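Local structure of 2-hydroxychromene-2-carboxylate isomerase (2IMF) at residues A[3-8]-A[32-37]; A[12-17]-A[166-171]; A[125-130]-A[139-144]. The protein catalyses the reversible glutathione-dependent isomerisation of 2-hydroxychromene-2-carboxylate to trans-o-hydroxybenzylidenepyruvate in naphthalene breakdown. One frame throughout, in Å; residues are numbered along the deposited sequence. Where two conformers were deposited one is given.

Contact 1: residues A[3-8]-A[32-37]; sequences VDFYFD and IRYNAI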
loop_
_atom_site.group_PDB
_atom_site.type_symbol
_atom_site.label_atom_id
_atom_site.label_comp_id
_atom_site.label_asym_id
_atom_site.label_seq_id
_atom_site.Cartn_x
_atom_site.Cartn_y
_atom_site.Cartn_z
ATOM N N VAL A 3 20.606 -1.545 6.737
ATOM C CA VAL A 3 19.120 -1.719 6.701
ATOM C C VAL A 3 18.781 -3.180 6.948
ATOM O O VAL A 3 19.381 -4.072 6.316
ATOM C CB VAL A 3 18.599 -1.254 5.350
ATOM C CG1 VAL A 3 17.171 -1.697 5.093
ATOM C CG2 VAL A 3 18.741 0.272 5.277
ATOM N N ASP A 4 17.874 -3.474 7.851
ATOM C CA ASP A 4 17.353 -4.802 8.009
ATOM C C ASP A 4 16.173 -5.002 7.045
ATOM O O ASP A 4 15.259 -4.177 7.018
ATOM C CB ASP A 4 16.931 -4.999 9.457
ATOM C CG ASP A 4 18.127 -4.889 10.444
ATOM O OD1 ASP A 4 19.310 -5.082 10.029
ATOM O OD2 ASP A 4 17.884 -4.600 11.603
ATOM N N PHE A 5 16.223 -6.080 6.291
ATOM C CA PHE A 5 15.208 -6.420 5.286
ATOM C C PHE A 5 14.594 -7.729 5.587
ATOM O O PHE A 5 15.285 -8.761 5.672
ATOM C CB PHE A 5 15.935 -6.411 3.958
ATOM C CG PHE A 5 15.105 -6.842 2.760
ATOM C CD1 PHE A 5 13.766 -6.446 2.564
ATOM C CD2 PHE A 5 15.751 -7.570 1.733
ATOM C CE1 PHE A 5 13.053 -6.817 1.414
ATOM C CE2 PHE A 5 15.024 -7.955 0.572
ATOM C CZ PHE A 5 13.644 -7.596 0.462
ATOM N N TYR A 6 13.271 -7.708 5.642
ATOM C CA TYR A 6 12.488 -8.908 5.966
ATOM C C TYR A 6 11.638 -9.256 4.763
ATOM O O TYR A 6 10.909 -8.414 4.244
ATOM C CB TYR A 6 11.552 -8.656 7.141
ATOM C CG TYR A 6 12.296 -8.409 8.403
ATOM C CD1 TYR A 6 12.876 -7.128 8.719
ATOM C CD2 TYR A 6 12.556 -9.459 9.230
ATOM C CE1 TYR A 6 13.582 -6.923 9.897
ATOM C CE2 TYR A 6 13.330 -9.275 10.462
ATOM C CZ TYR A 6 13.793 -7.984 10.716
ATOM O OH TYR A 6 14.582 -7.791 11.890
ATOM N N PHE A 7 11.734 -10.480 4.268
ATOM C CA PHE A 7 11.054 -10.888 3.041
ATOM C C PHE A 7 10.628 -12.358 3.188
ATOM O O PHE A 7 11.134 -13.097 4.057
ATOM C CB PHE A 7 11.964 -10.733 1.805
ATOM C CG PHE A 7 13.173 -11.648 1.829
ATOM C CD1 PHE A 7 14.312 -11.312 2.533
ATOM C CD2 PHE A 7 13.139 -12.874 1.235
ATOM C CE1 PHE A 7 15.399 -12.170 2.556
ATOM C CE2 PHE A 7 14.180 -13.752 1.330
ATOM C CZ PHE A 7 15.332 -13.355 1.987
ATOM N N ASP A 8 9.712 -12.775 2.304
ATOM C CA ASP A 8 9.304 -14.188 2.101
ATOM C C ASP A 8 9.326 -14.343 0.575
ATOM O O ASP A 8 8.848 -13.442 -0.131
ATOM C CB ASP A 8 7.897 -14.392 2.703
ATOM C CG ASP A 8 7.378 -15.835 2.606
ATOM O OD1 ASP A 8 7.712 -16.534 1.602
ATOM O OD2 ASP A 8 6.578 -16.226 3.462
ATOM N N ILE A 32 22.917 -4.411 3.557
ATOM C CA ILE A 32 21.576 -5.018 3.843
ATOM C C ILE A 32 21.762 -6.212 4.731
ATOM O O ILE A 32 22.547 -7.131 4.384
ATOM C CB ILE A 32 20.920 -5.546 2.561
ATOM C CG1 ILE A 32 20.704 -4.417 1.544
ATOM C CG2 ILE A 32 19.565 -6.218 2.867
ATOM C CD1 ILE A 32 19.722 -3.374 2.050
ATOM N N ARG A 33 21.022 -6.275 5.832
ATOM C CA ARG A 33 20.921 -7.467 6.626
ATOM C C ARG A 33 19.621 -8.217 6.208
ATOM O O ARG A 33 18.489 -7.753 6.517
ATOM C CB ARG A 33 20.942 -7.144 8.115
ATOM C CG ARG A 33 20.837 -8.353 8.974
ATOM C CD ARG A 33 21.021 -8.000 10.480
ATOM N NE ARG A 33 21.713 -6.724 10.663
ATOM C CZ ARG A 33 21.444 -5.825 11.620
ATOM N NH1 ARG A 33 20.493 -6.030 12.515
ATOM N NH2 ARG A 33 22.121 -4.700 11.672
ATOM N N TYR A 34 19.767 -9.361 5.542
ATOM C CA TYR A 34 18.608 -10.118 4.999
ATOM C C TYR A 34 17.996 -11.055 6.018
ATOM O O TYR A 34 18.730 -11.723 6.799
ATOM C CB TYR A 34 19.060 -10.966 3.841
ATOM C CG TYR A 34 19.495 -10.192 2.658
ATOM C CD1 TYR A 34 20.841 -9.790 2.559
ATOM C CD2 TYR A 34 18.615 -9.816 1.631
ATOM C CE1 TYR A 34 21.299 -9.071 1.458
ATOM C CE2 TYR A 34 19.082 -9.094 0.537
ATOM C CZ TYR A 34 20.430 -8.700 0.481
ATOM O OH TYR A 34 20.875 -8.008 -0.604
ATOM N N ASN A 35 16.665 -11.118 6.053
ATOM C CA ASN A 35 15.966 -11.996 6.926
ATOM C C ASN A 35 14.819 -12.673 6.160
ATOM O O ASN A 35 13.790 -12.052 5.927
ATOM C CB ASN A 35 15.359 -11.188 8.099
ATOM C CG ASN A 35 16.428 -10.434 8.936
ATOM O OD1 ASN A 35 17.077 -11.014 9.812
ATOM N ND2 ASN A 35 16.654 -9.191 8.591
ATOM N N ALA A 36 14.960 -13.970 5.887
ATOM C CA ALA A 36 13.859 -14.743 5.252
ATOM C C ALA A 36 12.927 -15.226 6.335
ATOM O O ALA A 36 13.375 -15.895 7.291
ATOM C CB ALA A 36 14.390 -15.933 4.447
ATOM N N ILE A 37 11.634 -14.869 6.230
ATOM C CA ILE A 37 10.685 -15.221 7.292
ATOM C C ILE A 37 9.385 -15.739 6.728
ATOM O O ILE A 37 9.090 -15.580 5.547
ATOM C CB ILE A 37 10.309 -14.013 8.235
ATOM C CG1 ILE A 37 9.752 -12.829 7.386
ATOM C CG2 ILE A 37 11.586 -13.503 8.918
ATOM C CD1 ILE A 37 9.170 -11.680 8.281
#

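Contact 2: residues A[12-17]-A[166-171]; sequences PFSYLA and FGVPTM. With GSH (glutathione), chain E; TOM (4-(2-methoxyphenyl)-2-oxobut-3-enoic acid), chain F.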
loop_
_atom_site.group_PDB
_atom_site.type_symbol
_atom_site.label_atom_id
_atom_site.label_comp_id
_atom_site.label_asym_id
_atom_site.label_seq_id
_atom_site.Cartn_x
_atom_site.Cartn_y
_atom_site.Cartn_z
ATOM N N PRO A 12 5.572 -11.026 -4.219
ATOM C CA PRO A 12 6.046 -10.246 -5.369
ATOM C C PRO A 12 6.419 -8.805 -4.994
ATOM O O PRO A 12 7.260 -8.235 -5.655
ATOM C CB PRO A 12 4.842 -10.273 -6.340
ATOM C CG PRO A 12 3.639 -10.448 -5.439
ATOM C CD PRO A 12 4.113 -11.350 -4.270
ATOM N N PHE A 13 5.795 -8.220 -3.970
ATOM C CA PHE A 13 6.242 -6.911 -3.522
ATOM C C PHE A 13 7.621 -7.015 -2.907
ATOM O O PHE A 13 8.418 -6.058 -3.014
ATOM C CB PHE A 13 5.184 -6.370 -2.560
ATOM C CG PHE A 13 3.905 -5.976 -3.292
ATOM C CD1 PHE A 13 3.857 -4.845 -4.094
ATOM C CD2 PHE A 13 2.803 -6.774 -3.189
ATOM C CE1 PHE A 13 2.701 -4.492 -4.764
ATOM C CE2 PHE A 13 1.591 -6.423 -3.856
ATOM C CZ PHE A 13 1.575 -5.304 -4.650
ATOM N N SER A 14 7.969 -8.161 -2.338
ATOM C CA SER A 14 9.324 -8.372 -1.841
ATOM C C SER A 14 10.363 -8.528 -2.942
ATOM O O SER A 14 11.521 -8.092 -2.794
ATOM C CB SER A 14 9.394 -9.562 -0.901
ATOM O OG SER A 14 8.652 -9.320 0.289
ATOM N N TYR A 15 9.941 -9.125 -4.088
ATOM C CA TYR A 15 10.790 -9.270 -5.232
ATOM C C TYR A 15 11.127 -7.870 -5.688
ATOM O O TYR A 15 12.308 -7.543 -5.949
ATOM C CB TYR A 15 10.011 -9.980 -6.324
ATOM C CG TYR A 15 10.585 -9.840 -7.696
ATOM C CD1 TYR A 15 11.832 -10.388 -8.018
ATOM C CD2 TYR A 15 9.836 -9.229 -8.701
ATOM C CE1 TYR A 15 12.317 -10.307 -9.373
ATOM C CE2 TYR A 15 10.298 -9.167 -10.030
ATOM C CZ TYR A 15 11.572 -9.685 -10.311
ATOM O OH TYR A 15 12.115 -9.637 -11.590
ATOM N N LEU A 16 10.119 -6.992 -5.808
ATOM C CA LEU A 16 10.359 -5.605 -6.243
ATOM C C LEU A 16 11.293 -4.888 -5.238
ATOM O O LEU A 16 12.271 -4.219 -5.605
ATOM C CB LEU A 16 9.062 -4.843 -6.272
ATOM C CG LEU A 16 8.115 -5.271 -7.418
ATOM C CD1 LEU A 16 6.760 -4.614 -7.229
ATOM C CD2 LEU A 16 8.724 -4.880 -8.824
ATOM N N ALA A 17 10.990 -4.975 -3.942
ATOM C CA ALA A 17 11.847 -4.346 -2.922
ATOM C C ALA A 17 13.259 -4.862 -2.966
ATOM O O ALA A 17 14.214 -4.058 -2.813
ATOM C CB ALA A 17 11.239 -4.517 -1.510
ATOM N N PHE A 166 4.668 -7.332 10.598
ATOM C CA PHE A 166 3.367 -7.995 10.308
ATOM C C PHE A 166 3.243 -8.438 8.829
ATOM O O PHE A 166 2.278 -9.120 8.479
ATOM C CB PHE A 166 2.200 -7.046 10.666
ATOM C CG PHE A 166 2.248 -5.757 9.870
ATOM C CD1 PHE A 166 1.741 -5.721 8.542
ATOM C CD2 PHE A 166 2.849 -4.589 10.417
ATOM C CE1 PHE A 166 1.890 -4.591 7.773
ATOM C CE2 PHE A 166 2.969 -3.464 9.624
ATOM C CZ PHE A 166 2.450 -3.446 8.306
ATOM N N GLY A 167 4.207 -8.030 7.996
ATOM C CA GLY A 167 4.121 -8.354 6.568
ATOM C C GLY A 167 5.469 -8.238 5.923
ATOM O O GLY A 167 6.481 -7.968 6.608
ATOM N N VAL A 168 5.474 -8.432 4.613
ATOM C CA VAL A 168 6.714 -8.311 3.852
ATOM C C VAL A 168 6.397 -7.553 2.579
ATOM O O VAL A 168 5.274 -7.577 2.071
ATOM C CB VAL A 168 7.365 -9.667 3.525
ATOM C CG1 VAL A 168 7.795 -10.335 4.799
ATOM C CG2 VAL A 168 6.351 -10.614 2.769
ATOM N N PRO A 169 7.344 -6.828 2.008
ATOM C CA PRO A 169 8.722 -6.568 2.512
ATOM C C PRO A 169 8.666 -5.547 3.637
ATOM O O PRO A 169 7.925 -4.572 3.565
ATOM C CB PRO A 169 9.457 -5.969 1.284
ATOM C CG PRO A 169 8.301 -5.286 0.484
ATOM C CD PRO A 169 7.045 -6.136 0.733
ATOM N N THR A 170 9.524 -5.759 4.648
ATOM C CA THR A 170 9.604 -4.822 5.788
ATOM C C THR A 170 11.080 -4.432 5.897
ATOM O O THR A 170 11.964 -5.285 5.774
ATOM C CB THR A 170 8.985 -5.387 7.068
ATOM O OG1 THR A 170 7.584 -5.528 6.823
ATOM C CG2 THR A 170 9.135 -4.370 8.186
ATOM N N MET A 171 11.308 -3.142 6.129
ATOM C CA MET A 171 12.683 -2.581 6.179
ATOM C C MET A 171 12.804 -1.800 7.467
ATOM O O MET A 171 11.870 -1.033 7.796
ATOM C CB MET A 171 13.058 -1.669 4.998
ATOM C CG MET A 171 13.217 -2.423 3.708
ATOM S SD MET A 171 11.759 -3.075 2.859
ATOM C CE MET A 171 10.650 -1.661 2.763
HETATM N N1 GSH E . 1.650 -1.546 -0.907
HETATM C CA1 GSH E . 2.592 -2.615 -0.798
HETATM C C1 GSH E . 3.835 -2.484 -1.603
HETATM O O11 GSH E . 4.800 -3.211 -1.359
HETATM O O12 GSH E . 3.619 -1.755 -2.596
HETATM C CB1 GSH E . 1.959 -3.954 -0.441
HETATM C CG1 GSH E . 2.841 -4.994 0.249
HETATM C CD1 GSH E . 2.060 -6.249 0.520
HETATM O OE1 GSH E . 0.780 -6.309 0.167
HETATM N N2 GSH E . 2.649 -7.283 1.073
HETATM C CA2 GSH E . 1.945 -8.474 1.533
HETATM C C2 GSH E . 1.730 -8.514 2.983
HETATM O O2 GSH E . 2.762 -8.191 3.793
HETATM C CB2 GSH E . 2.791 -9.718 1.114
HETATM S SG2 GSH E . 2.771 -10.004 -0.698
HETATM N N3 GSH E . 0.566 -8.814 3.480
HETATM C CA3 GSH E . 0.330 -8.629 4.911
HETATM C C3 GSH E . -0.763 -7.600 5.088
HETATM O O31 GSH E . -1.076 -7.287 6.251
HETATM O O32 GSH E . -1.370 -7.131 4.068
HETATM O O8 TOM F . -1.744 -12.007 -0.491
HETATM C C9 TOM F . -0.765 -12.271 0.198
HETATM C C10 TOM F . -0.798 -13.099 1.376
HETATM O O11 TOM F . -1.287 -12.555 2.396
HETATM O O10 TOM F . -0.277 -14.233 1.352
HETATM C C8 TOM F . 0.590 -11.686 -0.049
HETATM C C7 TOM F . 0.900 -10.837 -1.003
HETATM C C1 TOM F . 0.619 -11.059 -2.475
HETATM C C6 TOM F . 0.151 -9.949 -3.151
HETATM C C5 TOM F . -0.162 -10.053 -4.502
HETATM C C4 TOM F . 0.076 -11.273 -5.158
HETATM C C3 TOM F . 0.556 -12.384 -4.498
HETATM C C2 TOM F . 0.837 -12.249 -3.126
HETATM O O2 TOM F . 1.338 -13.264 -2.385
HETATM C C11 TOM F . 1.802 -14.355 -3.183
#

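Contact 3: residues A[125-130]-A[139-144]; sequences LPALVS and AFEHFL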
loop_
_atom_site.group_PDB
_atom_site.type_symbol
_atom_site.label_atom_id
_atom_site.label_comp_id
_atom_site.label_asym_id
_atom_site.label_seq_id
_atom_site.Cartn_x
_atom_site.Cartn_y
_atom_site.Cartn_z
ATOM N N LEU A 125 14.837 -27.018 -8.133
ATOM C CA LEU A 125 15.342 -25.638 -7.917
ATOM C C LEU A 125 16.538 -25.547 -6.935
ATOM O O LEU A 125 17.466 -24.787 -7.293
ATOM C CB LEU A 125 14.182 -24.698 -7.518
ATOM C CG LEU A 125 14.511 -23.223 -7.328
ATOM C CD1 LEU A 125 15.010 -22.571 -8.652
ATOM C CD2 LEU A 125 13.195 -22.541 -6.879
ATOM N N PRO A 126 16.585 -26.337 -5.847
ATOM C CA PRO A 126 17.802 -26.271 -5.051
ATOM C C PRO A 126 19.036 -26.602 -5.890
ATOM O O PRO A 126 20.078 -25.922 -5.726
ATOM C CB PRO A 126 17.515 -27.295 -3.956
ATOM C CG PRO A 126 16.047 -27.201 -3.788
ATOM C CD PRO A 126 15.523 -27.140 -5.204
ATOM N N ALA A 127 18.998 -27.592 -6.771
ATOM C CA ALA A 127 20.181 -27.906 -7.577
ATOM C C ALA A 127 20.522 -26.787 -8.552
ATOM O O ALA A 127 21.687 -26.482 -8.825
ATOM C CB ALA A 127 20.002 -29.232 -8.326
ATOM N N LEU A 128 19.491 -26.196 -9.170
ATOM C CA LEU A 128 19.726 -25.118 -10.115
ATOM C C LEU A 128 20.387 -23.980 -9.402
ATOM O O LEU A 128 21.352 -23.330 -9.922
ATOM C CB LEU A 128 18.414 -24.659 -10.752
ATOM C CG LEU A 128 17.763 -25.655 -11.744
ATOM C CD1 LEU A 128 16.314 -25.351 -11.971
ATOM C CD2 LEU A 128 18.486 -25.579 -13.057
ATOM N N VAL A 129 19.866 -23.637 -8.220
ATOM C CA VAL A 129 20.449 -22.494 -7.437
ATOM C C VAL A 129 21.872 -22.829 -6.977
ATOM O O VAL A 129 22.791 -21.939 -7.126
ATOM C CB VAL A 129 19.509 -22.111 -6.278
ATOM C CG1 VAL A 129 20.192 -21.180 -5.255
ATOM C CG2 VAL A 129 18.270 -21.509 -6.848
ATOM N N SER A 130 22.081 -24.069 -6.530
ATOM C CA SER A 130 23.448 -24.492 -6.147
ATOM C C SER A 130 24.419 -24.305 -7.277
ATOM O O SER A 130 25.560 -23.810 -7.073
ATOM C CB SER A 130 23.444 -25.951 -5.699
ATOM O OG SER A 130 22.711 -26.109 -4.494
ATOM N N ALA A 139 24.954 -31.162 -0.287
ATOM C CA ALA A 139 25.030 -30.559 1.040
ATOM C C ALA A 139 23.866 -29.590 1.183
ATOM O O ALA A 139 23.273 -29.525 2.260
ATOM C CB ALA A 139 26.369 -29.864 1.172
ATOM N N PHE A 140 23.528 -28.806 0.152
ATOM C CA PHE A 140 22.420 -27.841 0.273
ATOM C C PHE A 140 21.121 -28.567 0.470
ATOM O O PHE A 140 20.329 -28.204 1.306
ATOM C CB PHE A 140 22.441 -26.889 -0.945
ATOM C CG PHE A 140 21.365 -25.855 -0.934
ATOM C CD1 PHE A 140 21.218 -25.001 0.121
ATOM C CD2 PHE A 140 20.510 -25.715 -2.022
ATOM C CE1 PHE A 140 20.193 -24.022 0.170
ATOM C CE2 PHE A 140 19.547 -24.732 -2.043
ATOM C CZ PHE A 140 19.318 -23.910 -0.958
ATOM N N GLU A 141 20.902 -29.588 -0.332
ATOM C CA GLU A 141 19.634 -30.290 -0.245
ATOM C C GLU A 141 19.496 -30.956 1.136
ATOM O O GLU A 141 18.423 -30.992 1.759
ATOM C CB GLU A 141 19.533 -31.359 -1.331
ATOM C CG GLU A 141 19.327 -30.725 -2.712
ATOM C CD GLU A 141 19.377 -31.703 -3.841
ATOM O OE1 GLU A 141 19.762 -32.889 -3.652
ATOM O OE2 GLU A 141 19.087 -31.251 -4.959
ATOM N N HIS A 142 20.617 -31.488 1.671
ATOM C CA HIS A 142 20.562 -32.053 3.016
ATOM C C HIS A 142 20.253 -30.962 4.033
ATOM O O HIS A 142 19.473 -31.195 4.975
ATOM C CB HIS A 142 21.895 -32.748 3.379
ATOM C CG HIS A 142 22.005 -34.127 2.820
ATOM N ND1 HIS A 142 22.202 -34.389 1.475
ATOM C CD2 HIS A 142 21.850 -35.337 3.424
ATOM C CE1 HIS A 142 22.161 -35.707 1.276
ATOM N NE2 HIS A 142 21.999 -36.297 2.444
ATOM N N PHE A 143 20.887 -29.804 3.903
ATOM C CA PHE A 143 20.576 -28.689 4.793
ATOM C C PHE A 143 19.073 -28.351 4.783
ATOM O O PHE A 143 18.432 -28.164 5.840
ATOM C CB PHE A 143 21.409 -27.473 4.406
ATOM C CG PHE A 143 21.079 -26.256 5.230
ATOM C CD1 PHE A 143 21.670 -26.063 6.499
ATOM C CD2 PHE A 143 20.170 -25.287 4.746
ATOM C CE1 PHE A 143 21.309 -24.969 7.254
ATOM C CE2 PHE A 143 19.855 -24.189 5.524
ATOM C CZ PHE A 143 20.432 -24.058 6.783
ATOM N N LEU A 144 18.488 -28.271 3.587
ATOM C CA LEU A 144 17.023 -27.914 3.474
ATOM C C LEU A 144 16.118 -28.791 4.289
ATOM O O LEU A 144 15.105 -28.310 4.793
ATOM C CB LEU A 144 16.561 -28.003 2.025
ATOM C CG LEU A 144 17.216 -26.918 1.190
ATOM C CD1 LEU A 144 16.838 -27.090 -0.286
ATOM C CD2 LEU A 144 16.845 -25.575 1.662
HETATM O O HOH W 1 17.280 -29.830 -6.418
#

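Contact 1: residues A[3-8]-A[32-37]
The beta-alpha-beta unit that opens the thioredoxin fold is closed here, with Val3 beside Ile32 at one end and Phe7 beside Ala36 at the other. Strands 3-7 and 32-36 run parallel, their axes 4.7 Å apart at closest approach, and five backbone N-H...O bonds tie the segments, the last from Ile37 just beyond the strand. Phe5 O accepts its main bond from Asn35 N at 2.8 Å, nearly in line with its C=O bond; a longer, second one comes from Asn35 ND2 at 3.3 Å, 65° above the carbonyl plane. A chi1 of -60° puts Asn35 CG beside its backbone N, and the amide stacks on one face of the Tyr6 ring, planes 13° apart, with ND2 of Asn35 3.7 Å above the ring, offset toward the rim. On the same face Asp4 and Arg33 run side by side and attract by charge, but the modelled position of Asp4 OD1 is doubtful. Arg163 makes a salt bridge to Asp4 OD2 and a hydrogen bond with Tyr6 OH.

The opposite face is apolar and aromatic. Phe7 lays its ring over the backbone of Ala36, whose CA is 4.0 Å from the ring centroid in a CH-pi contact, while Tyr34 CB comes to the ring edge. Tyr34 CD2 meets Phe5 CD2 at 3.6 Å, near the plane of the Phe5 ring.

Helices 12-28 and 99-115 pack on this aromatic face, helix 147-162 touches Tyr6, Asn35 and Ile37 on the other, and strand 170-173 flanks strand 2-7 on the side away from 31-36.

Contact 2: residues A[12-17]-A[166-171]
Ser14 holds its OG anti to its carbonyl carbon (chi1 -66°), which places the hydroxyl against Val168 and Pro169, and Phe13 takes a similar first torsion (chi1 -71°) that turns CG toward the bound glutathione. The contact joins the first helix of the thioredoxin fold to its cis-proline loop: the peptide bond before Pro169 is cis. Ser14 OG stands 3.3 Å from Pro169 N, a packing contact since that nitrogen carries no hydrogen; the hydroxyl is hydrogen-bonded to Ser11 OG. This makes Ser14 a second-shell neighbour of the glutathione-binding serine, inferred to be the nucleophile. The proline ring presses on the helix, with Ala17 CB 3.6 Å from Pro169 CB and Phe13 CB 3.8 Å from Pro169 CD.

On the cofactor side Val168 pairs by its backbone with the cysteinyl part of glutathione. Its N-H reaches GSH O2 at 2.8 Å, and its O accepts from GSH N2 at the same length, so one residue fixes the ligand through both a donor and an acceptor. Glutathione is gripped further by Asp182 and Asn181, and by Lys59 and Arg183 of the second subunit.

Within the loop, Thr170 OG1 donates to Gly167 O at 2.7 Å from above the carbonyl plane, bridging the two sides of the cis-proline turn. The Phe13 ring serves both ligands: GSH CB1 lies 3.9 Å above its plane over the centre, while TOM C6 stands at the ring edge, 3.9 Å from Phe13 CE2.

Contact 3: residues A[125-130]-A[139-144]
The ring of Phe140 is the main flat group, set against Pro126 and Ser130: Pro126 O lies at its edge, near the ring plane, and Leu144 CD1, one turn further along the same helix, sits over one face, offset toward the rim. Ser130 OG comes in obliquely, 3.3 Å from Phe140 CD2. Tyr95 meets the Phe140 ring edge-to-face, and the Trp135 ring meets it at an inclined angle.

A chi1 of -180° sets Phe140 CG anti to its backbone N, and across the contact CE2 of Phe140 approaches Pro126 CB at 3.8 Å. Leu144 reaches the same proline, its CD1 lying 3.6 Å from Pro126 CG. The pyrrolidine is therefore covered by residues four positions apart on the partner helix, and no direct hydrogen bond crosses between the segments.

Ser130 OG donates to Pro126 O at 2.9 Å, and Ser130 N reaches the same oxygen at 2.8 Å, the two donors approaching from opposite faces of the carbonyl plane. At the more accessible margin a water bridges the helices: it accepts from Ala127 N and donates to Glu141 OE2 at 2.7 Å. A chi2 of 173° keeps CD of Glu141 extended, and OE2 of Glu141 comes within 4.0 Å of Ala127 CB, while its OE1 forms a salt bridge with Arg137.

The two helical segments approach to 9.7 Å between axes at 133°, joined by a short connection within the helical part of this DsbA-like fold. Helix 99-115 receives Val129 and Phe140 through Tyr105, and helix 87-92 packs by Arg88 on Pro126 and Leu144, and by Met89 on Leu125 and Val129.

Overall arrangement
Contacts 1 and 2 form one continuous core: their centres are 9 Å apart, strands 2-7 and 170-173 are neighbours in the sheet, and helix 12-28, whose first residues form one side of contact 2, is the crossover of the unit closed by contact 1. Phe5 CE1 packs on Pro169 CB at 3.7 Å. Contact 3 stands apart, 20 Å and 24 Å between centres from contacts 1 and 2, and is only partly buried. The chemistry follows: contact 1 rests on backbone bonding between strands, with aromatic packing on one face, contact 2 on apolar packing, with the backbone N and O of Val168 turned to glutathione, and contact 3 on helix-helix side-chain packing with a water bridge at its margin.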